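Local coordinates for inositol-1,4,5-trisphosphate 5-phosphatase 1 (PDB 1I9Z), which removes the 5-phosphate from soluble and lipid inositol phosphates such as Ins(1,4,5)P3 and phosphatidylinositol 4,5-bisphosphate, and takes part in membrane trafficking and signal transduction, at residues A[167-172]-A[209-214]; A[255-260]-A[294-299]; A[249-254]-A[285-290]. All blocks are in the same frame, centred on the assembly; numbering follows the deposited sequence.

The three contacts lie in the catalytic 5-phosphatase domain, a DNase I-like fold with two beta-sheets. Contact 1 joins two active-site loops, is mostly buried, and is polar and charged: an arginine, held by an asparagine, and a backbone N-H bind the inositol bisphosphate. Contacts 2 and 3 are partly buried and share one long loop, whose residues 249-254 run beside the edge strand 283-288 of one sheet and whose residues 255-260 cover the edge strand 292-298 of the other. Both have two bridging waters, but contact 3 is built on a backbone bridge and contact 2 on a T-shaped aromatic pair. Tyr296 of contact 2 hydrogen-bonds Glu252 of contact 3, and Pro259 packs on Ile212 of contact 1.

Contact 1: residues A[167-172]-A[209-214]; sequences LAAGYT and NYRISL. With 2IP (D-myo-inositol-1,4-bisphosphate), chain C.
Arg211 lays its guanidinium under the peptide between Gly170 and Tyr171, with Gly170 O 3.6 Å above the plane and over its centre. The chain bends at chi2 (-57°) to bring the group back beside its own loop, where two nitrogens grip Asn209 side-on: NE bonds to the backbone O of Asn209 and NH2 to its OD1, at 2.9 Å. This pair fixes the rotation of the guanidinium and turns NH1 to the ligand, bonding O5 of the inositol bisphosphate at 3.0 Å and, more loosely, O6. Asn209 serves both loops, since the other end of its amide, ND2, gives a nearly straight bond (166°) of 2.8 Å to Leu167 O. Gly170 has backbone angles that suit glycine, and a CB here would run into phosphate oxygen O12. The neighbouring Tyr171 N donates to that same O12 at 3.2 Å. With CG anti to its backbone N (chi1 -179°), the Tyr171 side chain reaches along 209-214, and its hydroxyl donates to Leu214 O at 2.6 Å, from above the carbonyl plane. An alanine in place of Arg211 removes the grip on Asn209 and the bonds to O5 and O6, and would probably loosen the inositol ring in its pocket. The two loops follow strands 158-166 and 201-205 of the DNase I-like fold; Gly170 O, which only lies over the Arg211 guanidinium, is hydrogen-bonded by Arg177 of helix 174-187. Carbonyl and amide oxygens thus hold a cation against O5, the oxygen left once the 5-phosphate is gone, where it would be expected to stabilise negative charge.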
loop_
_atom_site.group_PDB
_atom_site.type_symbol
_atom_site.label_atom_id
_atom_site.label_comp_id
_atom_site.label_asym_id
_atom_site.label_seq_id
_atom_site.Cartn_x
_atom_site.Cartn_y
_atom_site.Cartn_z
ATOM N N LEU A 167 -8.136 -10.385 -4.457
ATOM C CA LEU A 167 -8.295 -11.725 -3.886
ATOM C C LEU A 167 -9.577 -12.434 -4.242
ATOM O O LEU A 167 -10.497 -11.874 -4.926
ATOM C CB LEU A 167 -8.110 -11.655 -2.340
ATOM C CG LEU A 167 -6.919 -10.862 -1.821
ATOM C CD1 LEU A 167 -6.879 -10.963 -0.251
ATOM C CD2 LEU A 167 -5.541 -11.392 -2.500
ATOM N N ALA A 168 -9.691 -13.694 -3.815
ATOM C CA ALA A 168 -10.853 -14.512 -4.249
ATOM C C ALA A 168 -12.211 -13.870 -4.048
ATOM O O ALA A 168 -12.459 -13.345 -2.954
ATOM C CB ALA A 168 -10.852 -15.848 -3.559
ATOM N N ALA A 169 -13.089 -13.948 -5.061
ATOM C CA ALA A 169 -14.424 -13.327 -4.954
ATOM C C ALA A 169 -15.357 -14.338 -4.339
ATOM O O ALA A 169 -15.067 -15.548 -4.362
ATOM C CB ALA A 169 -14.953 -12.946 -6.353
ATOM N N GLY A 170 -16.462 -13.857 -3.794
ATOM C CA GLY A 170 -17.429 -14.785 -3.230
ATOM C C GLY A 170 -17.948 -14.216 -1.924
ATOM O O GLY A 170 -17.234 -13.506 -1.203
ATOM N N TYR A 171 -19.214 -14.482 -1.648
ATOM C CA TYR A 171 -19.819 -13.989 -0.425
ATOM C C TYR A 171 -19.304 -14.647 0.861
ATOM O O TYR A 171 -18.814 -13.986 1.777
ATOM C CB TYR A 171 -21.325 -14.187 -0.519
ATOM C CG TYR A 171 -22.052 -13.678 0.697
ATOM C CD1 TYR A 171 -21.991 -12.350 1.054
ATOM C CD2 TYR A 171 -22.832 -14.546 1.480
ATOM C CE1 TYR A 171 -22.693 -11.853 2.163
ATOM C CE2 TYR A 171 -23.538 -14.074 2.597
ATOM C CZ TYR A 171 -23.462 -12.703 2.915
ATOM O OH TYR A 171 -24.263 -12.205 3.931
ATOM N N THR A 172 -19.372 -15.960 0.925
ATOM C CA THR A 172 -18.963 -16.647 2.154
ATOM C C THR A 172 -17.526 -17.194 2.213
ATOM O O THR A 172 -17.072 -17.609 3.273
ATOM C CB THR A 172 -19.860 -17.872 2.415
ATOM O OG1 THR A 172 -19.563 -18.840 1.410
ATOM C CG2 THR A 172 -21.352 -17.509 2.336
ATOM N N ASN A 209 -11.754 -8.286 -1.362
ATOM C CA ASN A 209 -12.987 -9.028 -1.535
ATOM C C ASN A 209 -13.708 -9.517 -0.305
ATOM O O ASN A 209 -14.687 -10.235 -0.434
ATOM C CB ASN A 209 -12.822 -10.214 -2.530
ATOM C CG ASN A 209 -13.535 -9.965 -3.913
ATOM O OD1 ASN A 209 -14.644 -9.450 -3.962
ATOM N ND2 ASN A 209 -12.848 -10.308 -5.034
ATOM N N TYR A 210 -13.245 -9.099 0.874
ATOM C CA TYR A 210 -13.927 -9.486 2.104
ATOM C C TYR A 210 -15.256 -8.777 2.168
ATOM O O TYR A 210 -15.388 -7.581 1.751
ATOM C CB TYR A 210 -13.085 -9.173 3.311
ATOM C CG TYR A 210 -11.904 -10.137 3.477
ATOM C CD1 TYR A 210 -10.650 -9.840 2.934
ATOM C CD2 TYR A 210 -12.043 -11.318 4.222
ATOM C CE1 TYR A 210 -9.550 -10.678 3.129
ATOM C CE2 TYR A 210 -10.954 -12.177 4.394
ATOM C CZ TYR A 210 -9.700 -11.823 3.835
ATOM O OH TYR A 210 -8.641 -12.649 4.029
ATOM N N ARG A 211 -16.238 -9.475 2.746
ATOM C CA ARG A 211 -17.650 -9.004 2.708
ATOM C C ARG A 211 -18.271 -8.731 4.087
ATOM O O ARG A 211 -17.639 -8.966 5.151
ATOM C CB ARG A 211 -18.515 -10.059 1.988
ATOM C CG ARG A 211 -17.988 -10.513 0.592
ATOM C CD ARG A 211 -17.828 -9.326 -0.374
ATOM N NE ARG A 211 -17.220 -9.771 -1.634
ATOM C CZ ARG A 211 -17.917 -10.245 -2.673
ATOM N NH1 ARG A 211 -19.249 -10.320 -2.597
ATOM N NH2 ARG A 211 -17.269 -10.707 -3.763
ATOM N N ILE A 212 -19.475 -8.121 4.063
ATOM C CA ILE A 212 -20.196 -7.885 5.345
ATOM C C ILE A 212 -21.145 -9.089 5.427
ATOM O O ILE A 212 -21.986 -9.313 4.532
ATOM C CB ILE A 212 -20.992 -6.566 5.276
ATOM C CG1 ILE A 212 -19.994 -5.388 5.186
ATOM C CG2 ILE A 212 -21.904 -6.417 6.512
ATOM C CD1 ILE A 212 -20.749 -4.107 4.857
ATOM N N SER A 213 -21.070 -9.855 6.541
ATOM C CA SER A 213 -21.868 -11.060 6.630
ATOM C C SER A 213 -23.326 -10.860 7.083
ATOM O O SER A 213 -23.774 -11.494 8.075
ATOM C CB SER A 213 -21.144 -12.086 7.577
ATOM O OG SER A 213 -19.748 -12.102 7.256
ATOM N N LEU A 214 -24.054 -9.988 6.371
ATOM C CA LEU A 214 -25.494 -9.781 6.622
ATOM C C LEU A 214 -26.158 -9.830 5.223
ATOM O O LEU A 214 -25.440 -9.911 4.212
ATOM C CB LEU A 214 -25.764 -8.450 7.354
ATOM C CG LEU A 214 -25.170 -8.286 8.759
ATOM C CD1 LEU A 214 -25.290 -6.798 9.138
ATOM C CD2 LEU A 214 -25.951 -9.168 9.795
HETATM C C1 2IP C . -20.217 -14.295 -6.119
HETATM C C2 2IP C . -19.647 -14.299 -7.561
HETATM C C3 2IP C . -20.000 -12.982 -8.332
HETATM C C4 2IP C . -19.579 -11.690 -7.584
HETATM C C5 2IP C . -20.296 -11.699 -6.216
HETATM C C6 2IP C . -19.921 -12.945 -5.359
HETATM O O1 2IP C . -21.114 -15.182 -5.507
HETATM O O2 2IP C . -18.250 -14.411 -7.578
HETATM O O3 2IP C . -19.358 -12.957 -9.572
HETATM O O4 2IP C . -19.984 -10.527 -8.377
HETATM O O5 2IP C . -19.958 -10.530 -5.470
HETATM O O6 2IP C . -20.711 -12.748 -4.194
HETATM P P4 2IP C . -18.977 -9.515 -9.038
HETATM O O41 2IP C . -18.001 -9.048 -7.895
HETATM O O42 2IP C . -19.706 -8.374 -9.589
HETATM O O43 2IP C . -18.313 -10.375 -10.128
HETATM P P1 2IP C . -20.957 -16.257 -4.468
HETATM O O11 2IP C . -21.655 -17.462 -5.122
HETATM O O12 2IP C . -19.578 -16.668 -4.010
HETATM O O13 2IP C . -21.861 -15.803 -3.317
#

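Contact 2: residues A[255-260]-A[294-299]; sequences ITFPPT and HSYQSV
Phe257, Tyr296 and Ser298 bury the most surface here, and the phenylalanine lies at the centre. Its CG takes the crowded position between backbone N and carbonyl carbon (chi1 52°), which turns the ring in over strand 292-298. One face lies against the backbone, with Ser298 N 3.7 Å above the ring plane toward the rim; that buried amide has no polar partner in the model. The opposite face is covered by CG2 of Ile255, two residues earlier, so a flat apolar ring suits this slot between strand and loop. The edge of Phe257 meets the face of Tyr296 in a T-shaped stack, ring planes at 87°, with CE2 3.8 Å above the centre of the tyrosine ring. Ile255 CG1 adds to this cluster, lying 3.7 Å from Tyr296 CE1. Strand 292-298 is an outermost strand of its sheet in the DNase I-like fold, its other side pairing with strand 309-320, and the loop packs along it without forming a strand. Tyr296 suits its place because its ring is apolar while its hydroxyl bonds to Glu252 and to the backbone N of Ile285. Ser298, small enough to sit beside the Phe257 ring, brings OG to 3.5 Å from Phe257 CB, and a water bridges this hydroxyl to Pro258 O. Its CB meets the methyl CG2 of Thr260 at 3.7 Å. Nearer the solvent, Gln297 curls back at chi2 so that NE2 donates to Thr256 OG1 at 3.1 Å, the acceptor close to the amide plane, while a second water links Thr256 N to Tyr296 O.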
loop_
_atom_site.group_PDB
_atom_site.type_symbol
_atom_site.label_atom_id
_atom_site.label_comp_id
_atom_site.label_asym_id
_atom_site.label_seq_id
_atom_site.Cartn_x
_atom_site.Cartn_y
_atom_site.Cartn_z
ATOM N N ILE A 255 -12.845 2.975 9.344
ATOM C CA ILE A 255 -13.561 3.259 8.101
ATOM C C ILE A 255 -14.748 4.145 8.401
ATOM O O ILE A 255 -15.617 3.776 9.233
ATOM C CB ILE A 255 -14.029 1.934 7.438
ATOM C CG1 ILE A 255 -12.785 1.159 6.971
ATOM C CG2 ILE A 255 -15.030 2.185 6.302
ATOM C CD1 ILE A 255 -13.138 -0.258 6.558
ATOM N N THR A 256 -14.752 5.319 7.780
ATOM C CA THR A 256 -15.843 6.269 7.942
ATOM C C THR A 256 -16.608 6.477 6.642
ATOM O O THR A 256 -17.503 7.344 6.570
ATOM C CB THR A 256 -15.335 7.621 8.462
ATOM O OG1 THR A 256 -14.431 8.198 7.496
ATOM C CG2 THR A 256 -14.570 7.420 9.817
ATOM N N PHE A 257 -16.259 5.698 5.618
ATOM C CA PHE A 257 -16.947 5.792 4.328
ATOM C C PHE A 257 -17.825 4.587 4.098
ATOM O O PHE A 257 -17.567 3.515 4.636
ATOM C CB PHE A 257 -15.904 5.949 3.185
ATOM C CG PHE A 257 -14.831 4.919 3.198
ATOM C CD1 PHE A 257 -14.960 3.727 2.454
ATOM C CD2 PHE A 257 -13.661 5.140 3.938
ATOM C CE1 PHE A 257 -13.887 2.762 2.450
ATOM C CE2 PHE A 257 -12.602 4.195 3.954
ATOM C CZ PHE A 257 -12.716 3.008 3.200
ATOM N N PRO A 258 -18.875 4.722 3.269
ATOM C CA PRO A 258 -19.775 3.607 3.000
ATOM C C PRO A 258 -19.125 2.501 2.159
ATOM O O PRO A 258 -18.089 2.761 1.513
ATOM C CB PRO A 258 -20.929 4.256 2.233
ATOM C CG PRO A 258 -20.712 5.804 2.336
ATOM C CD PRO A 258 -19.270 5.967 2.549
ATOM N N PRO A 259 -19.673 1.282 2.191
ATOM C CA PRO A 259 -19.224 0.100 1.438
ATOM C C PRO A 259 -19.043 0.578 -0.017
ATOM O O PRO A 259 -19.916 1.317 -0.582
ATOM C CB PRO A 259 -20.429 -0.829 1.546
ATOM C CG PRO A 259 -20.800 -0.632 3.058
ATOM C CD PRO A 259 -20.711 0.909 3.186
ATOM N N THR A 260 -17.867 0.245 -0.579
ATOM C CA THR A 260 -17.499 0.710 -1.887
ATOM C C THR A 260 -17.954 -0.194 -3.011
ATOM O O THR A 260 -17.668 0.089 -4.169
ATOM C CB THR A 260 -15.976 0.792 -1.986
ATOM O OG1 THR A 260 -15.397 -0.501 -1.574
ATOM C CG2 THR A 260 -15.442 1.889 -1.026
ATOM N N HIS A 294 -2.840 9.412 7.731
ATOM C CA HIS A 294 -3.639 10.584 7.812
ATOM C C HIS A 294 -5.058 10.334 7.357
ATOM O O HIS A 294 -5.950 10.145 8.194
ATOM C CB HIS A 294 -2.967 11.735 7.058
ATOM C CG HIS A 294 -1.822 12.328 7.825
ATOM N ND1 HIS A 294 -0.529 11.851 7.740
ATOM C CD2 HIS A 294 -1.792 13.304 8.766
ATOM C CE1 HIS A 294 0.246 12.504 8.590
ATOM N NE2 HIS A 294 -0.497 13.393 9.226
ATOM N N SER A 295 -5.280 10.273 6.059
ATOM C CA SER A 295 -6.633 10.095 5.514
ATOM C C SER A 295 -6.882 8.685 4.998
ATOM O O SER A 295 -5.939 7.948 4.651
ATOM C CB SER A 295 -6.871 11.071 4.349
ATOM O OG SER A 295 -6.700 12.393 4.785
ATOM N N TYR A 296 -8.155 8.308 4.953
ATOM C CA TYR A 296 -8.538 6.993 4.394
ATOM C C TYR A 296 -9.952 7.202 3.936
ATOM O O TYR A 296 -10.892 7.227 4.767
ATOM C CB TYR A 296 -8.492 5.904 5.489
ATOM C CG TYR A 296 -8.826 4.475 5.066
ATOM C CD1 TYR A 296 -9.335 3.576 5.978
ATOM C CD2 TYR A 296 -8.509 3.989 3.764
ATOM C CE1 TYR A 296 -9.484 2.211 5.660
ATOM C CE2 TYR A 296 -8.697 2.640 3.425
ATOM C CZ TYR A 296 -9.162 1.743 4.382
ATOM O OH TYR A 296 -9.224 0.371 4.086
ATOM N N GLN A 297 -10.165 7.288 2.630
ATOM C CA GLN A 297 -11.527 7.589 2.152
ATOM C C GLN A 297 -11.841 6.944 0.804
ATOM O O GLN A 297 -10.910 6.569 0.059
ATOM C CB GLN A 297 -11.641 9.107 1.870
ATOM C CG GLN A 297 -11.884 10.031 3.081
ATOM C CD GLN A 297 -13.052 9.556 3.958
ATOM O OE1 GLN A 297 -14.144 9.138 3.468
ATOM N NE2 GLN A 297 -12.826 9.587 5.268
ATOM N N SER A 298 -13.139 6.896 0.490
ATOM C CA SER A 298 -13.617 6.494 -0.828
ATOM C C SER A 298 -13.952 7.840 -1.526
ATOM O O SER A 298 -14.102 8.881 -0.883
ATOM C CB SER A 298 -14.822 5.570 -0.778
ATOM O OG SER A 298 -15.995 6.217 -0.330
ATOM N N VAL A 299 -14.004 7.806 -2.856
ATOM C CA VAL A 299 -14.249 9.019 -3.628
ATOM C C VAL A 299 -15.360 8.757 -4.600
ATOM O O VAL A 299 -15.481 7.694 -5.151
ATOM C CB VAL A 299 -12.932 9.397 -4.401
ATOM C CG1 VAL A 299 -13.217 10.438 -5.486
ATOM C CG2 VAL A 299 -11.887 9.891 -3.356
HETATM O O HOH W 1 -12.193 6.351 6.975
HETATM O O HOH W 2 -17.945 4.452 -0.592
#

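Contact 3: residues A[249-254]-A[285-290]; sequences FFSELP and ILYRGE
Backbone pairing comes first: Ser251 and Tyr287 form a hydrogen-bonded antiparallel pair, a single beta bridge that sets the loop 249-254 against strand 283-288, an outermost strand of its sheet in the DNase I-like fold. Ser251 N donates to Tyr287 O at 2.8 Å and Tyr287 N returns a bond to Ser251 O at 3.0 Å, both in the plane of the accepting carbonyl. CA-H...O contacts from Phe250 and Leu286 flank the pair, and waters extend it, one joining Phe249 O to Gly289 N, another Leu253 N to Ile285 O.

CH-pi contacts follow. Arg288 CB lies over the face of the Phe250 ring, 3.6 Å from its centroid and 13° off the normal, so the arginine's aliphatic root does the packing. Phe250, buried against Val202 and Trp204 of strand 201-205, suits this apolar place. Ser251 CB sits over the face of the Tyr287 ring, where a small residue can lie close.

Apolar and charged side chains complete the contact. The methylenes of Glu252, extended beyond CG, rest on Leu286, with CB 3.4 Å from CD2, while the carboxylate forms a salt bridge with Arg284 and is also held by Tyr296. Arg288 bends at chi3 (-100°) to run beside Phe249; its NH2 bonds to Pro248 O and lies 3.7 Å from Phe249 CD1, at the ring edge.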
loop_
_atom_site.group_PDB
_atom_site.type_symbol
_atom_site.label_atom_id
_atom_site.label_comp_id
_atom_site.label_asym_id
_atom_site.label_seq_id
_atom_site.Cartn_x
_atom_site.Cartn_y
_atom_site.Cartn_z
ATOM N N PHE A 249 0.089 -7.855 12.279
ATOM C CA PHE A 249 0.846 -6.647 12.454
ATOM C C PHE A 249 0.491 -5.537 11.470
ATOM O O PHE A 249 1.173 -4.533 11.439
ATOM C CB PHE A 249 2.362 -6.924 12.452
ATOM C CG PHE A 249 2.790 -7.930 13.508
ATOM C CD1 PHE A 249 3.132 -9.230 13.149
ATOM C CD2 PHE A 249 2.782 -7.583 14.866
ATOM C CE1 PHE A 249 3.453 -10.176 14.121
ATOM C CE2 PHE A 249 3.108 -8.539 15.852
ATOM C CZ PHE A 249 3.437 -9.826 15.470
ATOM N N PHE A 250 -0.548 -5.732 10.640
ATOM C CA PHE A 250 -1.011 -4.654 9.785
ATOM C C PHE A 250 -2.142 -3.900 10.486
ATOM O O PHE A 250 -2.943 -4.490 11.225
ATOM C CB PHE A 250 -1.612 -5.154 8.457
ATOM C CG PHE A 250 -0.579 -5.500 7.431
ATOM C CD1 PHE A 250 0.073 -6.752 7.500
ATOM C CD2 PHE A 250 -0.223 -4.548 6.438
ATOM C CE1 PHE A 250 1.085 -7.072 6.577
ATOM C CE2 PHE A 250 0.782 -4.842 5.485
ATOM C CZ PHE A 250 1.429 -6.089 5.549
ATOM N N SER A 251 -2.226 -2.607 10.228
ATOM C CA SER A 251 -3.280 -1.797 10.797
ATOM C C SER A 251 -4.122 -1.207 9.695
ATOM O O SER A 251 -3.665 -1.127 8.546
ATOM C CB SER A 251 -2.688 -0.643 11.633
ATOM O OG SER A 251 -1.974 -1.192 12.765
ATOM N N GLU A 252 -5.364 -0.854 10.049
ATOM C CA GLU A 252 -6.261 -0.178 9.123
ATOM C C GLU A 252 -6.822 0.990 9.897
ATOM O O GLU A 252 -7.109 0.833 11.112
ATOM C CB GLU A 252 -7.412 -1.090 8.683
ATOM C CG GLU A 252 -8.294 -0.444 7.610
ATOM C CD GLU A 252 -9.428 -1.327 7.169
ATOM O OE1 GLU A 252 -10.003 -2.080 8.010
ATOM O OE2 GLU A 252 -9.811 -1.244 5.985
ATOM N N LEU A 253 -6.915 2.163 9.264
ATOM C CA LEU A 253 -7.547 3.285 9.934
ATOM C C LEU A 253 -9.022 2.930 10.003
ATOM O O LEU A 253 -9.517 2.102 9.252
ATOM C CB LEU A 253 -7.424 4.577 9.100
ATOM C CG LEU A 253 -6.546 5.690 9.652
ATOM C CD1 LEU A 253 -5.470 5.121 10.475
ATOM C CD2 LEU A 253 -6.101 6.665 8.559
ATOM N N PRO A 254 -9.751 3.557 10.951
ATOM C CA PRO A 254 -11.186 3.334 11.111
ATOM C C PRO A 254 -11.845 3.744 9.776
ATOM O O PRO A 254 -11.442 4.755 9.170
ATOM C CB PRO A 254 -11.601 4.348 12.197
ATOM C CG PRO A 254 -10.364 4.442 13.085
ATOM C CD PRO A 254 -9.199 4.434 12.025
ATOM N N ILE A 285 -7.015 -0.578 2.394
ATOM C CA ILE A 285 -5.577 -0.234 2.407
ATOM C C ILE A 285 -5.120 -0.493 3.831
ATOM O O ILE A 285 -5.706 0.056 4.752
ATOM C CB ILE A 285 -5.354 1.230 2.009
ATOM C CG1 ILE A 285 -5.820 1.422 0.562
ATOM C CG2 ILE A 285 -3.874 1.656 2.091
ATOM C CD1 ILE A 285 -6.003 3.007 0.235
ATOM N N LEU A 286 -4.107 -1.346 3.984
ATOM C CA LEU A 286 -3.543 -1.738 5.290
ATOM C C LEU A 286 -2.041 -1.411 5.307
ATOM O O LEU A 286 -1.404 -1.446 4.233
ATOM C CB LEU A 286 -3.666 -3.259 5.496
ATOM C CG LEU A 286 -5.090 -3.797 5.280
ATOM C CD1 LEU A 286 -4.980 -5.337 5.434
ATOM C CD2 LEU A 286 -6.119 -3.181 6.271
ATOM N N TYR A 287 -1.456 -1.109 6.490
ATOM C CA TYR A 287 -0.034 -0.776 6.486
ATOM C C TYR A 287 0.641 -1.443 7.662
ATOM O O TYR A 287 -0.005 -1.771 8.700
ATOM C CB TYR A 287 0.199 0.752 6.544
ATOM C CG TYR A 287 -0.230 1.395 7.877
ATOM C CD1 TYR A 287 0.686 1.558 8.925
ATOM C CD2 TYR A 287 -1.530 1.811 8.074
ATOM C CE1 TYR A 287 0.289 2.128 10.157
ATOM C CE2 TYR A 287 -1.948 2.376 9.292
ATOM C CZ TYR A 287 -1.006 2.520 10.328
ATOM O OH TYR A 287 -1.416 3.045 11.535
ATOM N N ARG A 288 1.927 -1.658 7.492
ATOM C CA ARG A 288 2.673 -2.320 8.532
ATOM C C ARG A 288 3.954 -1.519 8.694
ATOM O O ARG A 288 4.583 -1.118 7.697
ATOM C CB ARG A 288 2.953 -3.757 8.145
ATOM C CG ARG A 288 3.649 -4.462 9.273
ATOM C CD ARG A 288 4.520 -5.601 8.875
ATOM N NE ARG A 288 3.874 -6.879 9.075
ATOM C CZ ARG A 288 4.481 -8.005 9.476
ATOM N NH1 ARG A 288 5.789 -8.040 9.753
ATOM N NH2 ARG A 288 3.769 -9.120 9.554
ATOM N N GLY A 289 4.330 -1.251 9.944
ATOM C CA GLY A 289 5.514 -0.445 10.184
ATOM C C GLY A 289 5.086 0.928 10.655
ATOM O O GLY A 289 3.862 1.271 10.622
ATOM N N GLU A 290 6.070 1.744 11.038
ATOM C CA GLU A 290 5.800 3.062 11.603
ATOM C C GLU A 290 5.430 4.238 10.723
ATOM O O GLU A 290 5.894 5.342 10.946
ATOM C CB GLU A 290 6.946 3.496 12.564
ATOM C CG GLU A 290 7.269 2.491 13.683
ATOM C CD GLU A 290 6.031 1.903 14.400
ATOM O OE1 GLU A 290 5.119 2.668 14.830
ATOM O OE2 GLU A 290 5.979 0.650 14.553
HETATM O O HOH W 3 2.897 -2.137 12.163
HETATM O O HOH W 4 -6.299 2.232 6.308
#